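Local coordinates for protein alkyl hydroperoxide reductase E (Mycobacterium tuberculosis, PDB 5C04) that probably reduces hydrogen peroxide and organic hydroperoxides to water and alcohols, drawing its electrons from the dithiol of mycoredoxin, at residues A[44-48]-A[81-87]; A[74-78]-A[90-94]; A[33-39]-A[66-72]; A[38-42]-A[77-81]; A[129-133]-A[144-148]. The protein carries 1 engineered substitution. Where two conformers were deposited one is given. Residue numbers count along the deposited sequence, not the author numbering.

Contact 1 of 5, residues A[44-48]-A[81-87]; sequences GICQG and WATQSGF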
# COMPACT_ATOMS: atom_id res chain seq x y z
N GLY A 44 6.86 12.90 0.57
CA GLY A 44 7.81 13.94 0.16
C GLY A 44 9.25 13.55 0.18
O GLY A 44 9.98 13.77 -0.79
N ILE A 45 9.72 13.02 1.30
CA ILE A 45 11.12 12.66 1.42
C ILE A 45 11.46 11.49 0.48
O ILE A 45 12.47 11.53 -0.23
CB ILE A 45 11.57 12.39 2.86
CG1 ILE A 45 11.41 13.67 3.69
CG2 ILE A 45 13.00 11.88 2.88
CD1 ILE A 45 11.67 13.42 5.16
N CYS A 46 10.62 10.46 0.43
CA CYS A 46 10.84 9.34 -0.49
C CYS A 46 10.91 9.83 -1.93
O CYS A 46 11.74 9.37 -2.69
CB CYS A 46 9.74 8.29 -0.35
SG CYS A 46 9.78 7.41 1.24
N GLN A 47 10.03 10.75 -2.31
CA GLN A 47 10.05 11.34 -3.65
C GLN A 47 11.39 12.02 -3.92
O GLN A 47 12.00 11.81 -4.98
CB GLN A 47 8.91 12.36 -3.84
CG GLN A 47 8.81 12.84 -5.30
CD GLN A 47 8.05 11.86 -6.14
OE1 GLN A 47 6.90 11.52 -5.83
NE2 GLN A 47 8.68 11.34 -7.19
N GLY A 48 11.88 12.78 -2.97
CA GLY A 48 13.15 13.46 -3.15
C GLY A 48 14.28 12.48 -3.33
O GLY A 48 15.17 12.70 -4.16
N TRP A 81 3.33 5.46 -9.55
CA TRP A 81 4.34 6.35 -9.01
C TRP A 81 5.53 6.43 -9.97
O TRP A 81 6.03 7.52 -10.28
CB TRP A 81 4.79 5.88 -7.63
CG TRP A 81 5.58 6.90 -6.86
CD1 TRP A 81 5.42 8.25 -6.87
CD2 TRP A 81 6.65 6.63 -5.95
NE1 TRP A 81 6.31 8.85 -6.01
CE2 TRP A 81 7.08 7.87 -5.43
CE3 TRP A 81 7.26 5.47 -5.51
CZ2 TRP A 81 8.11 7.97 -4.50
CZ3 TRP A 81 8.30 5.57 -4.59
CH2 TRP A 81 8.71 6.81 -4.09
N ALA A 82 5.95 5.26 -10.47
CA ALA A 82 7.08 5.20 -11.40
C ALA A 82 6.76 5.88 -12.73
O ALA A 82 7.61 6.63 -13.26
CB ALA A 82 7.49 3.77 -11.66
N THR A 83 5.56 5.65 -13.24
CA THR A 83 5.16 6.31 -14.50
C THR A 83 5.13 7.83 -14.35
O THR A 83 5.69 8.56 -15.17
CB THR A 83 3.82 5.78 -15.00
OG1 THR A 83 3.95 4.39 -15.25
CG2 THR A 83 3.39 6.53 -16.26
N GLN A 84 4.49 8.32 -13.29
CA GLN A 84 4.37 9.75 -13.10
C GLN A 84 5.71 10.42 -12.75
O GLN A 84 5.92 11.62 -13.03
CB GLN A 84 3.27 10.03 -12.06
CG GLN A 84 1.90 9.60 -12.57
CD GLN A 84 0.75 9.89 -11.63
OE1 GLN A 84 0.92 10.52 -10.58
NE2 GLN A 84 -0.44 9.46 -12.02
N SER A 85 6.64 9.67 -12.15
CA SER A 85 7.93 10.21 -11.72
C SER A 85 9.06 9.96 -12.72
O SER A 85 10.18 10.47 -12.51
CB SER A 85 8.35 9.60 -10.38
OG SER A 85 7.33 9.79 -9.39
N GLY A 86 8.79 9.14 -13.74
CA GLY A 86 9.82 8.75 -14.68
C GLY A 86 10.87 7.82 -14.12
O GLY A 86 12.07 7.91 -14.51
N PHE A 87 10.46 6.92 -13.22
CA PHE A 87 11.39 5.93 -12.66
C PHE A 87 11.42 4.73 -13.61
O PHE A 87 10.37 4.11 -13.87
CB PHE A 87 10.95 5.43 -11.27
CG PHE A 87 10.84 6.48 -10.20
CD1 PHE A 87 11.60 7.64 -10.22
CD2 PHE A 87 9.96 6.29 -9.15
CE1 PHE A 87 11.51 8.57 -9.20
CE2 PHE A 87 9.87 7.21 -8.13
CZ PHE A 87 10.63 8.35 -8.16
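This is a buried helix-to-helix contact carried by side chains, in the thioredoxin fold of a peroxiredoxin. It joins the first turn of helix 44-55 to the last turn of helix 75-85. Helix 44-55 brings C46, the active-site cysteine inferred from relatives. The axes of the two short helical segments stay 12.9 Å apart and cross at -60°, so the backbones do not touch. Long side chains fill the gap. Q47 has the most surface covered and uses both ends of its amide. Its OE1 accepts a hydrogen bond from W81 NE1 at 2.7 Å, close to the plane of the indole. Its NE2 donates to S85 OG at 3.0 Å, and the same NE2 also bonds to D51 OD1 on its own helix. Q47 NE2 further lies 3.7 Å from F87 CZ. C46 makes a lighter, apolar contact, with its CB 4.2 Å from W81 CH2. The indole therefore lies beside the active-site turn, with its NH satisfied by Q47. Helix 75-85 ends here in a Schellman motif. G86 takes a positive phi of 71°, and F87 N bonds back to A82 O at 2.9 Å. The chain then turns so that F87 faces helix 44-55, where it also packs on L50. S85 OG closes the polar chain by donating to W81 O at 2.8 Å.

Contact 2 of 5, residues A[74-78]-A[90-94]; sequences PPPTH and PLLSD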
# COMPACT_ATOMS: atom_id res chain seq x y z
N PRO A 74 2.19 -2.24 -2.94
CA PRO A 74 2.00 -3.23 -3.96
C PRO A 74 2.33 -2.71 -5.36
O PRO A 74 2.44 -1.51 -5.57
CB PRO A 74 0.52 -3.57 -3.82
CG PRO A 74 -0.10 -2.29 -3.41
CD PRO A 74 0.93 -1.59 -2.55
N PRO A 75 2.44 -3.62 -6.35
CA PRO A 75 2.88 -3.15 -7.66
C PRO A 75 2.04 -2.06 -8.31
O PRO A 75 2.61 -1.20 -8.92
CB PRO A 75 2.94 -4.44 -8.51
CG PRO A 75 3.21 -5.49 -7.50
CD PRO A 75 2.43 -5.08 -6.26
N PRO A 76 0.70 -2.08 -8.18
CA PRO A 76 -0.05 -0.99 -8.86
C PRO A 76 0.30 0.40 -8.33
O PRO A 76 0.29 1.36 -9.10
CB PRO A 76 -1.52 -1.34 -8.58
CG PRO A 76 -1.51 -2.82 -8.40
CD PRO A 76 -0.21 -3.13 -7.68
N THR A 77 0.54 0.52 -7.02
CA THR A 77 1.00 1.79 -6.48
C THR A 77 2.31 2.22 -7.10
O THR A 77 2.49 3.38 -7.51
CB THR A 77 1.14 1.68 -4.95
OG1 THR A 77 -0.17 1.51 -4.39
CG2 THR A 77 1.78 2.91 -4.33
N HIS A 78 3.24 1.27 -7.13
CA HIS A 78 4.57 1.56 -7.66
C HIS A 78 4.57 1.81 -9.15
O HIS A 78 5.35 2.64 -9.61
CB HIS A 78 5.52 0.45 -7.27
CG HIS A 78 5.80 0.41 -5.79
ND1 HIS A 78 6.34 -0.68 -5.17
CD2 HIS A 78 5.57 1.33 -4.82
CE1 HIS A 78 6.47 -0.44 -3.88
NE2 HIS A 78 6.00 0.77 -3.63
N PRO A 90 13.84 -0.79 -10.99
CA PRO A 90 12.83 -1.59 -10.29
C PRO A 90 12.46 -1.04 -8.92
O PRO A 90 13.34 -0.74 -8.10
CB PRO A 90 13.47 -2.98 -10.14
CG PRO A 90 14.59 -2.99 -11.13
CD PRO A 90 15.08 -1.58 -11.21
N LEU A 91 11.15 -0.92 -8.70
CA LEU A 91 10.56 -0.67 -7.38
C LEU A 91 9.92 -1.98 -7.01
O LEU A 91 9.05 -2.47 -7.76
CB LEU A 91 9.50 0.40 -7.46
CG LEU A 91 9.99 1.85 -7.52
CD1 LEU A 91 10.61 2.24 -8.85
CD2 LEU A 91 8.83 2.80 -7.26
N LEU A 92 10.37 -2.55 -5.89
CA LEU A 92 9.92 -3.87 -5.45
C LEU A 92 8.94 -3.78 -4.31
O LEU A 92 9.05 -2.90 -3.46
CB LEU A 92 11.09 -4.72 -5.00
CG LEU A 92 12.22 -4.86 -6.00
CD1 LEU A 92 13.18 -5.90 -5.46
CD2 LEU A 92 11.74 -5.22 -7.40
N SER A 93 7.98 -4.72 -4.31
CA SER A 93 6.87 -4.71 -3.34
C SER A 93 7.08 -5.67 -2.18
O SER A 93 6.96 -6.89 -2.36
CB SER A 93 5.57 -5.08 -4.04
OG SER A 93 5.17 -4.07 -4.91
N ASP A 94 7.37 -5.12 -1.00
CA ASP A 94 7.49 -5.89 0.23
C ASP A 94 6.11 -5.88 0.94
O ASP A 94 5.98 -5.48 2.09
CB ASP A 94 8.62 -5.28 1.10
CG ASP A 94 9.06 -6.19 2.25
OD1 ASP A 94 8.81 -7.43 2.22
OD2 ASP A 94 9.65 -5.65 3.22
O HOH W 1 6.39 -2.81 -7.02
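H78, S93 and L91 carry most of this contact between the first turn of helix 75-85 and the short strand 91-93. H78 has the most surface covered. Its CA-to-CB bond points at the strand, and its CB meets L91 CB at 4.0 Å. The imidazole edge comes near the strand backbone, with CE1 3.6 Å from L92 O. One water fills the space between them. It lies 2.8 Å from H78 ND1, and donates hydrogen bonds to L91 O at 2.8 Å and to S93 OG at 2.7 Å. The polar link between histidine and strand thus runs through this water. S93 points its CA-to-CB bond toward the start of the helix. Its OG is 3.2 Å from P74 C and 3.1 Å from P75 N, which has no hydrogen to give. The hydroxyl bonds instead to G73 O, just before the helix. P74 holds the N-cap position, and H78 N bonds to its carbonyl O at 3.3 Å, closing the first turn. P74 also packs on L40 of the second subunit. Strand 65-71, helix 75-85 and strand 91-93 form a beta-alpha-beta crossover, a unit of the thioredoxin fold, and here the helix packs back on its second strand.

Contact 3 of 5, residues A[33-39]-A[66-72]; sequences VLLVFHP and AALAISV. Engineered in segment 33-39: H38 (natural residue Phe).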
# COMPACT_ATOMS: atom_id res chain seq x y z
N VAL A 33 24.80 -4.85 -5.97
CA VAL A 33 23.39 -4.43 -5.86
C VAL A 33 23.23 -3.42 -4.74
O VAL A 33 23.55 -3.70 -3.58
CB VAL A 33 22.46 -5.62 -5.63
CG1 VAL A 33 20.99 -5.16 -5.64
CG2 VAL A 33 22.64 -6.72 -6.67
N LEU A 34 22.64 -2.28 -5.10
CA LEU A 34 22.25 -1.25 -4.15
C LEU A 34 20.78 -1.50 -3.82
O LEU A 34 19.92 -1.48 -4.72
CB LEU A 34 22.37 0.14 -4.77
CG LEU A 34 21.98 1.32 -3.89
CD1 LEU A 34 22.92 1.52 -2.71
CD2 LEU A 34 21.87 2.59 -4.72
N LEU A 35 20.53 -1.76 -2.55
CA LEU A 35 19.15 -1.93 -2.02
C LEU A 35 18.74 -0.67 -1.29
O LEU A 35 19.35 -0.32 -0.27
CB LEU A 35 19.09 -3.10 -1.03
CG LEU A 35 19.53 -4.46 -1.57
CD1 LEU A 35 19.43 -5.51 -0.49
CD2 LEU A 35 18.74 -4.86 -2.80
N VAL A 36 17.72 0.02 -1.83
CA VAL A 36 17.22 1.26 -1.24
C VAL A 36 15.82 0.99 -0.64
O VAL A 36 14.79 1.09 -1.33
CB VAL A 36 17.18 2.42 -2.25
CG1 VAL A 36 16.73 3.71 -1.56
CG2 VAL A 36 18.57 2.60 -2.93
N PHE A 37 15.81 0.64 0.63
CA PHE A 37 14.52 0.53 1.37
C PHE A 37 14.00 1.92 1.63
O PHE A 37 14.77 2.83 1.95
CB PHE A 37 14.72 -0.21 2.70
CG PHE A 37 15.00 -1.68 2.54
CD1 PHE A 37 16.31 -2.15 2.38
CD2 PHE A 37 13.97 -2.61 2.59
CE1 PHE A 37 16.57 -3.51 2.26
CE2 PHE A 37 14.23 -3.97 2.48
CZ PHE A 37 15.52 -4.41 2.30
N HIS A 38 12.68 2.11 1.54
CA HIS A 38 12.12 3.42 1.86
C HIS A 38 10.68 3.28 2.33
O HIS A 38 10.02 2.29 2.00
CB HIS A 38 12.25 4.39 0.70
CG HIS A 38 11.40 4.04 -0.46
ND1 HIS A 38 10.16 4.61 -0.64
CD2 HIS A 38 11.54 3.11 -1.44
CE1 HIS A 38 9.60 4.08 -1.71
NE2 HIS A 38 10.41 3.18 -2.21
N PRO A 39 10.21 4.26 3.12
CA PRO A 39 8.86 4.22 3.66
C PRO A 39 7.67 4.05 2.70
O PRO A 39 6.97 3.03 2.76
CB PRO A 39 8.77 5.54 4.43
CG PRO A 39 10.14 5.75 4.94
CD PRO A 39 11.06 5.20 3.87
N ALA A 66 23.53 -2.64 -10.00
CA ALA A 66 22.08 -2.56 -10.16
C ALA A 66 21.52 -1.87 -8.93
O ALA A 66 22.13 -1.91 -7.87
CB ALA A 66 21.48 -3.94 -10.31
N ALA A 67 20.38 -1.21 -9.09
CA ALA A 67 19.71 -0.56 -7.97
C ALA A 67 18.26 -1.01 -7.89
O ALA A 67 17.56 -1.03 -8.90
CB ALA A 67 19.77 0.94 -8.11
N LEU A 68 17.84 -1.35 -6.67
CA LEU A 68 16.47 -1.80 -6.41
C LEU A 68 15.90 -1.01 -5.27
O LEU A 68 16.46 -0.98 -4.18
CB LEU A 68 16.46 -3.28 -6.02
CG LEU A 68 17.20 -4.24 -6.96
CD1 LEU A 68 17.37 -5.62 -6.36
CD2 LEU A 68 16.47 -4.32 -8.28
N ALA A 69 14.74 -0.39 -5.50
CA ALA A 69 14.05 0.32 -4.44
C ALA A 69 13.06 -0.68 -3.83
O ALA A 69 12.50 -1.47 -4.59
CB ALA A 69 13.36 1.55 -4.98
N ILE A 70 12.95 -0.72 -2.52
CA ILE A 70 12.01 -1.66 -1.86
C ILE A 70 11.14 -0.94 -0.84
O ILE A 70 11.65 -0.22 0.02
CB ILE A 70 12.80 -2.77 -1.11
CG1 ILE A 70 13.77 -3.47 -2.08
CG2 ILE A 70 11.87 -3.75 -0.40
CD1 ILE A 70 14.72 -4.48 -1.46
N SER A 71 9.83 -1.16 -0.92
CA SER A 71 8.89 -0.52 -0.02
C SER A 71 7.70 -1.44 0.16
O SER A 71 7.53 -2.37 -0.63
CB SER A 71 8.46 0.81 -0.62
OG SER A 71 7.83 1.62 0.35
N VAL A 72 6.86 -1.15 1.16
CA VAL A 72 5.70 -2.00 1.44
C VAL A 72 4.52 -1.85 0.47
O VAL A 72 3.55 -2.60 0.61
CB VAL A 72 5.23 -1.86 2.91
CG1 VAL A 72 6.30 -2.30 3.90
CG2 VAL A 72 4.69 -0.46 3.19
O HOH W 2 8.12 0.69 3.27
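I70 lays its CD1 over one face of the F37 ring, 4.2 Å from the centroid, in a CH-pi contact. The two residues are paired on neighbouring parallel strands of the thioredoxin-fold sheet. Strands 32-37 and 65-71 are linked through helix 44-55 as a beta-alpha-beta unit. The segment axes approach to 4.6 Å, at an angle of 24°. The hydrogen bonds alternate between strands: L34 N to A66 O at 2.8 Å, L68 N to L34 O at 2.9 Å, V36 N to L68 O at 2.8 Å and I70 N to V36 O at 2.8 Å. V33, L35, F37, L68 and I70 share one face; V33 CG1 meets L68 CD1 at 3.7 Å. L34, V36, A67 and A69 share the other. H38, an engineered residue, lies at the end of the pairing, beside C46. Its N bonds to I70 O at 3.0 Å. S71 CB sits over its ring, 3.8 Å from the centroid, and S71 OG donates to H38 O at 2.8 Å.

Contact 4 of 5, residues A[38-42]-A[77-81]; sequences HPLAF and THKIW. Engineered in segment 38-42: H38 (natural residue Phe).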
# COMPACT_ATOMS: atom_id res chain seq x y z
N HIS A 38 12.68 2.11 1.54
CA HIS A 38 12.12 3.42 1.86
C HIS A 38 10.68 3.28 2.33
O HIS A 38 10.02 2.29 2.00
CB HIS A 38 12.25 4.39 0.70
CG HIS A 38 11.40 4.04 -0.46
ND1 HIS A 38 10.16 4.61 -0.64
CD2 HIS A 38 11.54 3.11 -1.44
CE1 HIS A 38 9.60 4.08 -1.71
NE2 HIS A 38 10.41 3.18 -2.21
N PRO A 39 10.21 4.26 3.12
CA PRO A 39 8.86 4.22 3.66
C PRO A 39 7.67 4.05 2.70
O PRO A 39 6.97 3.03 2.76
CB PRO A 39 8.77 5.54 4.43
CG PRO A 39 10.14 5.75 4.94
CD PRO A 39 11.06 5.20 3.87
N LEU A 40 7.40 5.03 1.83
CA LEU A 40 6.13 5.04 1.13
C LEU A 40 6.16 5.84 -0.16
O LEU A 40 6.57 7.01 -0.18
CB LEU A 40 5.02 5.65 1.99
CG LEU A 40 4.44 4.84 3.17
CD1 LEU A 40 3.44 5.70 3.94
CD2 LEU A 40 3.82 3.54 2.67
N ALA A 41 5.63 5.22 -1.23
CA ALA A 41 5.32 5.96 -2.44
C ALA A 41 4.48 7.20 -2.15
O ALA A 41 3.64 7.18 -1.26
CB ALA A 41 4.58 5.08 -3.42
N PHE A 42 4.73 8.25 -2.93
CA PHE A 42 3.90 9.46 -2.93
C PHE A 42 4.00 10.19 -1.60
O PHE A 42 3.00 10.84 -1.15
CB PHE A 42 2.42 9.20 -3.17
CG PHE A 42 2.10 8.42 -4.40
CD1 PHE A 42 2.24 8.98 -5.66
CD2 PHE A 42 1.57 7.14 -4.28
CE1 PHE A 42 1.88 8.24 -6.80
CE2 PHE A 42 1.23 6.41 -5.42
CZ PHE A 42 1.41 6.96 -6.64
N THR A 77 0.54 0.52 -7.02
CA THR A 77 1.00 1.79 -6.48
C THR A 77 2.31 2.22 -7.10
O THR A 77 2.49 3.38 -7.51
CB THR A 77 1.14 1.68 -4.95
OG1 THR A 77 -0.17 1.51 -4.39
CG2 THR A 77 1.78 2.91 -4.33
N HIS A 78 3.24 1.27 -7.13
CA HIS A 78 4.57 1.56 -7.66
C HIS A 78 4.57 1.81 -9.15
O HIS A 78 5.35 2.64 -9.61
CB HIS A 78 5.52 0.45 -7.27
CG HIS A 78 5.80 0.41 -5.79
ND1 HIS A 78 6.34 -0.68 -5.17
CD2 HIS A 78 5.57 1.33 -4.82
CE1 HIS A 78 6.47 -0.44 -3.88
NE2 HIS A 78 6.00 0.77 -3.63
N LYS A 79 3.67 1.15 -9.88
CA LYS A 79 3.56 1.42 -11.31
C LYS A 79 3.14 2.85 -11.62
O LYS A 79 3.77 3.54 -12.45
CB LYS A 79 2.60 0.43 -11.99
CG LYS A 79 2.46 0.62 -13.50
CD LYS A 79 3.80 0.53 -14.22
CE LYS A 79 3.64 0.45 -15.72
NZ LYS A 79 4.97 0.48 -16.40
N ILE A 80 2.09 3.34 -10.96
CA ILE A 80 1.64 4.72 -11.16
C ILE A 80 2.73 5.71 -10.71
O ILE A 80 3.02 6.72 -11.35
CB ILE A 80 0.31 4.98 -10.42
CG1 ILE A 80 -0.82 4.13 -11.01
CG2 ILE A 80 -0.02 6.46 -10.43
CD1 ILE A 80 -1.13 4.38 -12.47
N TRP A 81 3.33 5.46 -9.55
CA TRP A 81 4.34 6.35 -9.01
C TRP A 81 5.53 6.43 -9.97
O TRP A 81 6.03 7.52 -10.28
CB TRP A 81 4.79 5.88 -7.63
CG TRP A 81 5.58 6.90 -6.86
CD1 TRP A 81 5.42 8.25 -6.87
CD2 TRP A 81 6.65 6.63 -5.95
NE1 TRP A 81 6.31 8.85 -6.01
CE2 TRP A 81 7.08 7.87 -5.43
CE3 TRP A 81 7.26 5.47 -5.51
CZ2 TRP A 81 8.11 7.97 -4.50
CZ3 TRP A 81 8.30 5.57 -4.59
CH2 TRP A 81 8.71 6.81 -4.09
O HOH W 3 5.43 2.26 -1.24
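A41 sets its CA squarely over a tryptophan ring, in a CH-pi contact made by the backbone. The atom stands 3.6 Å from the centroid of the W81 six-membered ring, only 8° off its normal. A41 CB also touches the indole, 3.4 Å from W81 CE3. The loop 38-42, between strand 32-37 and helix 44-55, thus crosses the W81 face and meets helix 75-85. F42 follows. Its N lies 3.5 Å from W81 CE2 over the ring face, and the F42 ring meets the five-membered ring of W81 obliquely, with centroids 4.5 Å apart. W81 CB makes an off-centre CH-pi contact with F42. Farther out, F42 CE2 reaches T77 CG2 at 3.7 Å and F42 CZ reaches I80 CG2 at 4.1 Å. F42 also packs on I80 of the second subunit. The engineered H38 completes an aromatic cluster with F42 and W81. Its CE1 comes 3.5 Å from W81 CZ3, near the indole plane. One water lies between the segments, accepting from A41 N at 3.0 Å and hydrogen-bonded to H78 NE2 at 2.9 Å. The indole NH is satisfied by Q47. The chemistry is therefore mainly apolar and aromatic: the loop beside the active-site C46 is held to this helix by close fit, with one bridging water as the polar link between these segments.

Contact 5 of 5, residues A[129-133]-A[144-148]; sequences RFAEM and LWTDA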
# COMPACT_ATOMS: atom_id res chain seq x y z
N ARG A 129 28.40 -5.11 2.02
CA ARG A 129 29.64 -4.32 2.08
C ARG A 129 29.43 -2.88 2.53
O ARG A 129 30.39 -2.16 2.82
CB ARG A 129 30.33 -4.35 0.71
CG ARG A 129 30.75 -5.75 0.27
CD ARG A 129 31.79 -6.38 1.19
NE ARG A 129 32.12 -7.75 0.81
CZ ARG A 129 32.90 -8.57 1.52
NH1 ARG A 129 33.45 -8.15 2.66
NH2 ARG A 129 33.14 -9.81 1.09
N PHE A 130 28.16 -2.45 2.55
CA PHE A 130 27.77 -1.15 3.04
C PHE A 130 26.40 -1.34 3.68
O PHE A 130 25.58 -2.11 3.15
CB PHE A 130 27.68 -0.14 1.88
CG PHE A 130 27.11 1.18 2.27
CD1 PHE A 130 27.87 2.16 2.88
CD2 PHE A 130 25.76 1.45 2.05
CE1 PHE A 130 27.33 3.39 3.23
CE2 PHE A 130 25.22 2.65 2.42
CZ PHE A 130 25.97 3.62 3.03
N ALA A 131 26.17 -0.66 4.79
CA ALA A 131 24.90 -0.78 5.52
C ALA A 131 24.60 0.47 6.32
O ALA A 131 25.44 0.93 7.10
CB ALA A 131 24.91 -2.00 6.44
N GLU A 132 23.40 1.03 6.14
CA GLU A 132 22.99 2.14 6.96
C GLU A 132 21.49 2.05 7.19
O GLU A 132 20.77 1.38 6.42
CB GLU A 132 23.31 3.48 6.31
CG GLU A 132 22.44 3.77 5.09
CD GLU A 132 22.73 5.06 4.37
OE1 GLU A 132 23.53 5.91 4.87
OE2 GLU A 132 22.13 5.25 3.27
N MET A 133 21.02 2.74 8.23
CA MET A 133 19.58 2.90 8.43
C MET A 133 19.27 4.22 9.08
O MET A 133 19.66 4.47 10.23
CB MET A 133 18.99 1.78 9.28
CG MET A 133 17.47 1.72 9.23
SD MET A 133 16.70 0.72 10.52
CE MET A 133 16.94 1.73 11.98
N LEU A 144 27.55 8.41 -0.21
CA LEU A 144 28.01 7.21 0.43
C LEU A 144 27.70 5.98 -0.44
O LEU A 144 28.44 5.00 -0.49
CB LEU A 144 27.39 7.08 1.82
CG LEU A 144 27.48 8.31 2.76
CD1 LEU A 144 26.72 8.04 4.06
CD2 LEU A 144 28.91 8.71 3.06
N TRP A 145 26.56 6.04 -1.14
CA TRP A 145 26.16 4.95 -1.98
C TRP A 145 27.05 4.80 -3.20
O TRP A 145 27.51 3.72 -3.49
CB TRP A 145 24.72 5.19 -2.50
CG TRP A 145 23.66 5.47 -1.46
CD1 TRP A 145 23.77 5.45 -0.08
CD2 TRP A 145 22.28 5.75 -1.74
NE1 TRP A 145 22.56 5.77 0.49
CE2 TRP A 145 21.63 5.93 -0.50
CE3 TRP A 145 21.55 5.89 -2.92
CZ2 TRP A 145 20.26 6.20 -0.41
CZ3 TRP A 145 20.20 6.16 -2.83
CH2 TRP A 145 19.58 6.34 -1.60
N THR A 146 27.27 5.90 -3.90
CA THR A 146 28.18 5.86 -5.04
C THR A 146 29.59 5.46 -4.61
O THR A 146 30.24 4.69 -5.29
CB THR A 146 28.23 7.20 -5.80
OG1 THR A 146 28.56 8.25 -4.90
CG2 THR A 146 26.91 7.53 -6.43
N ASP A 147 30.06 5.96 -3.46
CA ASP A 147 31.38 5.57 -2.97
C ASP A 147 31.49 4.08 -2.70
O ASP A 147 32.48 3.44 -3.02
CB ASP A 147 31.71 6.34 -1.69
CG ASP A 147 33.02 5.91 -1.09
OD1 ASP A 147 34.06 6.25 -1.70
OD2 ASP A 147 33.02 5.17 -0.08
N ALA A 148 30.44 3.51 -2.10
CA ALA A 148 30.42 2.11 -1.77
C ALA A 148 30.48 1.23 -3.02
O ALA A 148 31.19 0.23 -3.07
CB ALA A 148 29.15 1.79 -0.96
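R129 opens the segment on strand 128-134. Together with F130 it faces V121, which makes a classic beta bulge. Its CA-to-CB bond points toward the helix, but its NE forms a salt bridge with D123. F130 carries the largest share of the contact. Its CA-to-CB bond points toward helix 143-150, and F130 CB meets A148 CB at 3.7 Å. The ring reaches along the helix, with F130 CZ 3.9 Å from L144 CB and F130 CE2 4.0 Å from W145 CD1. The phenyl and the five-membered ring of W145 meet obliquely, with centroids 6.0 Å apart. E132 again points toward the helix and supplies the polar link. Its OE2 accepts a hydrogen bond from W145 NE1 at 2.9 Å, near the indole plane. E132 OE1 lies 3.9 Å from L144 CD1. This carboxylate has other partners too: T119 OG1 bonds to OE2, and K134 NZ forms a salt bridge with OE1. A131 and M133, which alternate with these residues, pack on F120 and N116. The helix segment runs nearly antiparallel to the strand, at 164°, and the axes approach to 9.4 Å. Helix 143-150 lies over part of one face of the sheet. W145 packs beyond this strand on T119 of strand 114-122 and on L34 and V36 of strand 32-37, and A148 packs on V121.

In the fold
Contact 3 is the core, about 1 Å from the chain centre to its own centre, and relies on backbone pairing. Contacts 1, 2 and 4 all use helix 75-85 and lie off the centre, yet are buried. Contact 1 works through a side-chain amide, contact 2 through a water and contact 4 mainly through aromatic packing. W81 is shared by contacts 1 and 4 and also touches L91 of contact 2. H38 belongs to contacts 3 and 4 and borders C46 of contact 1. Strand 91-93 pairs with strand 65-71, tying contact 2 to contact 3. Contact 5 is only partly buried, nearer the surface, and joins contact 3 through W145 against L34 and V36.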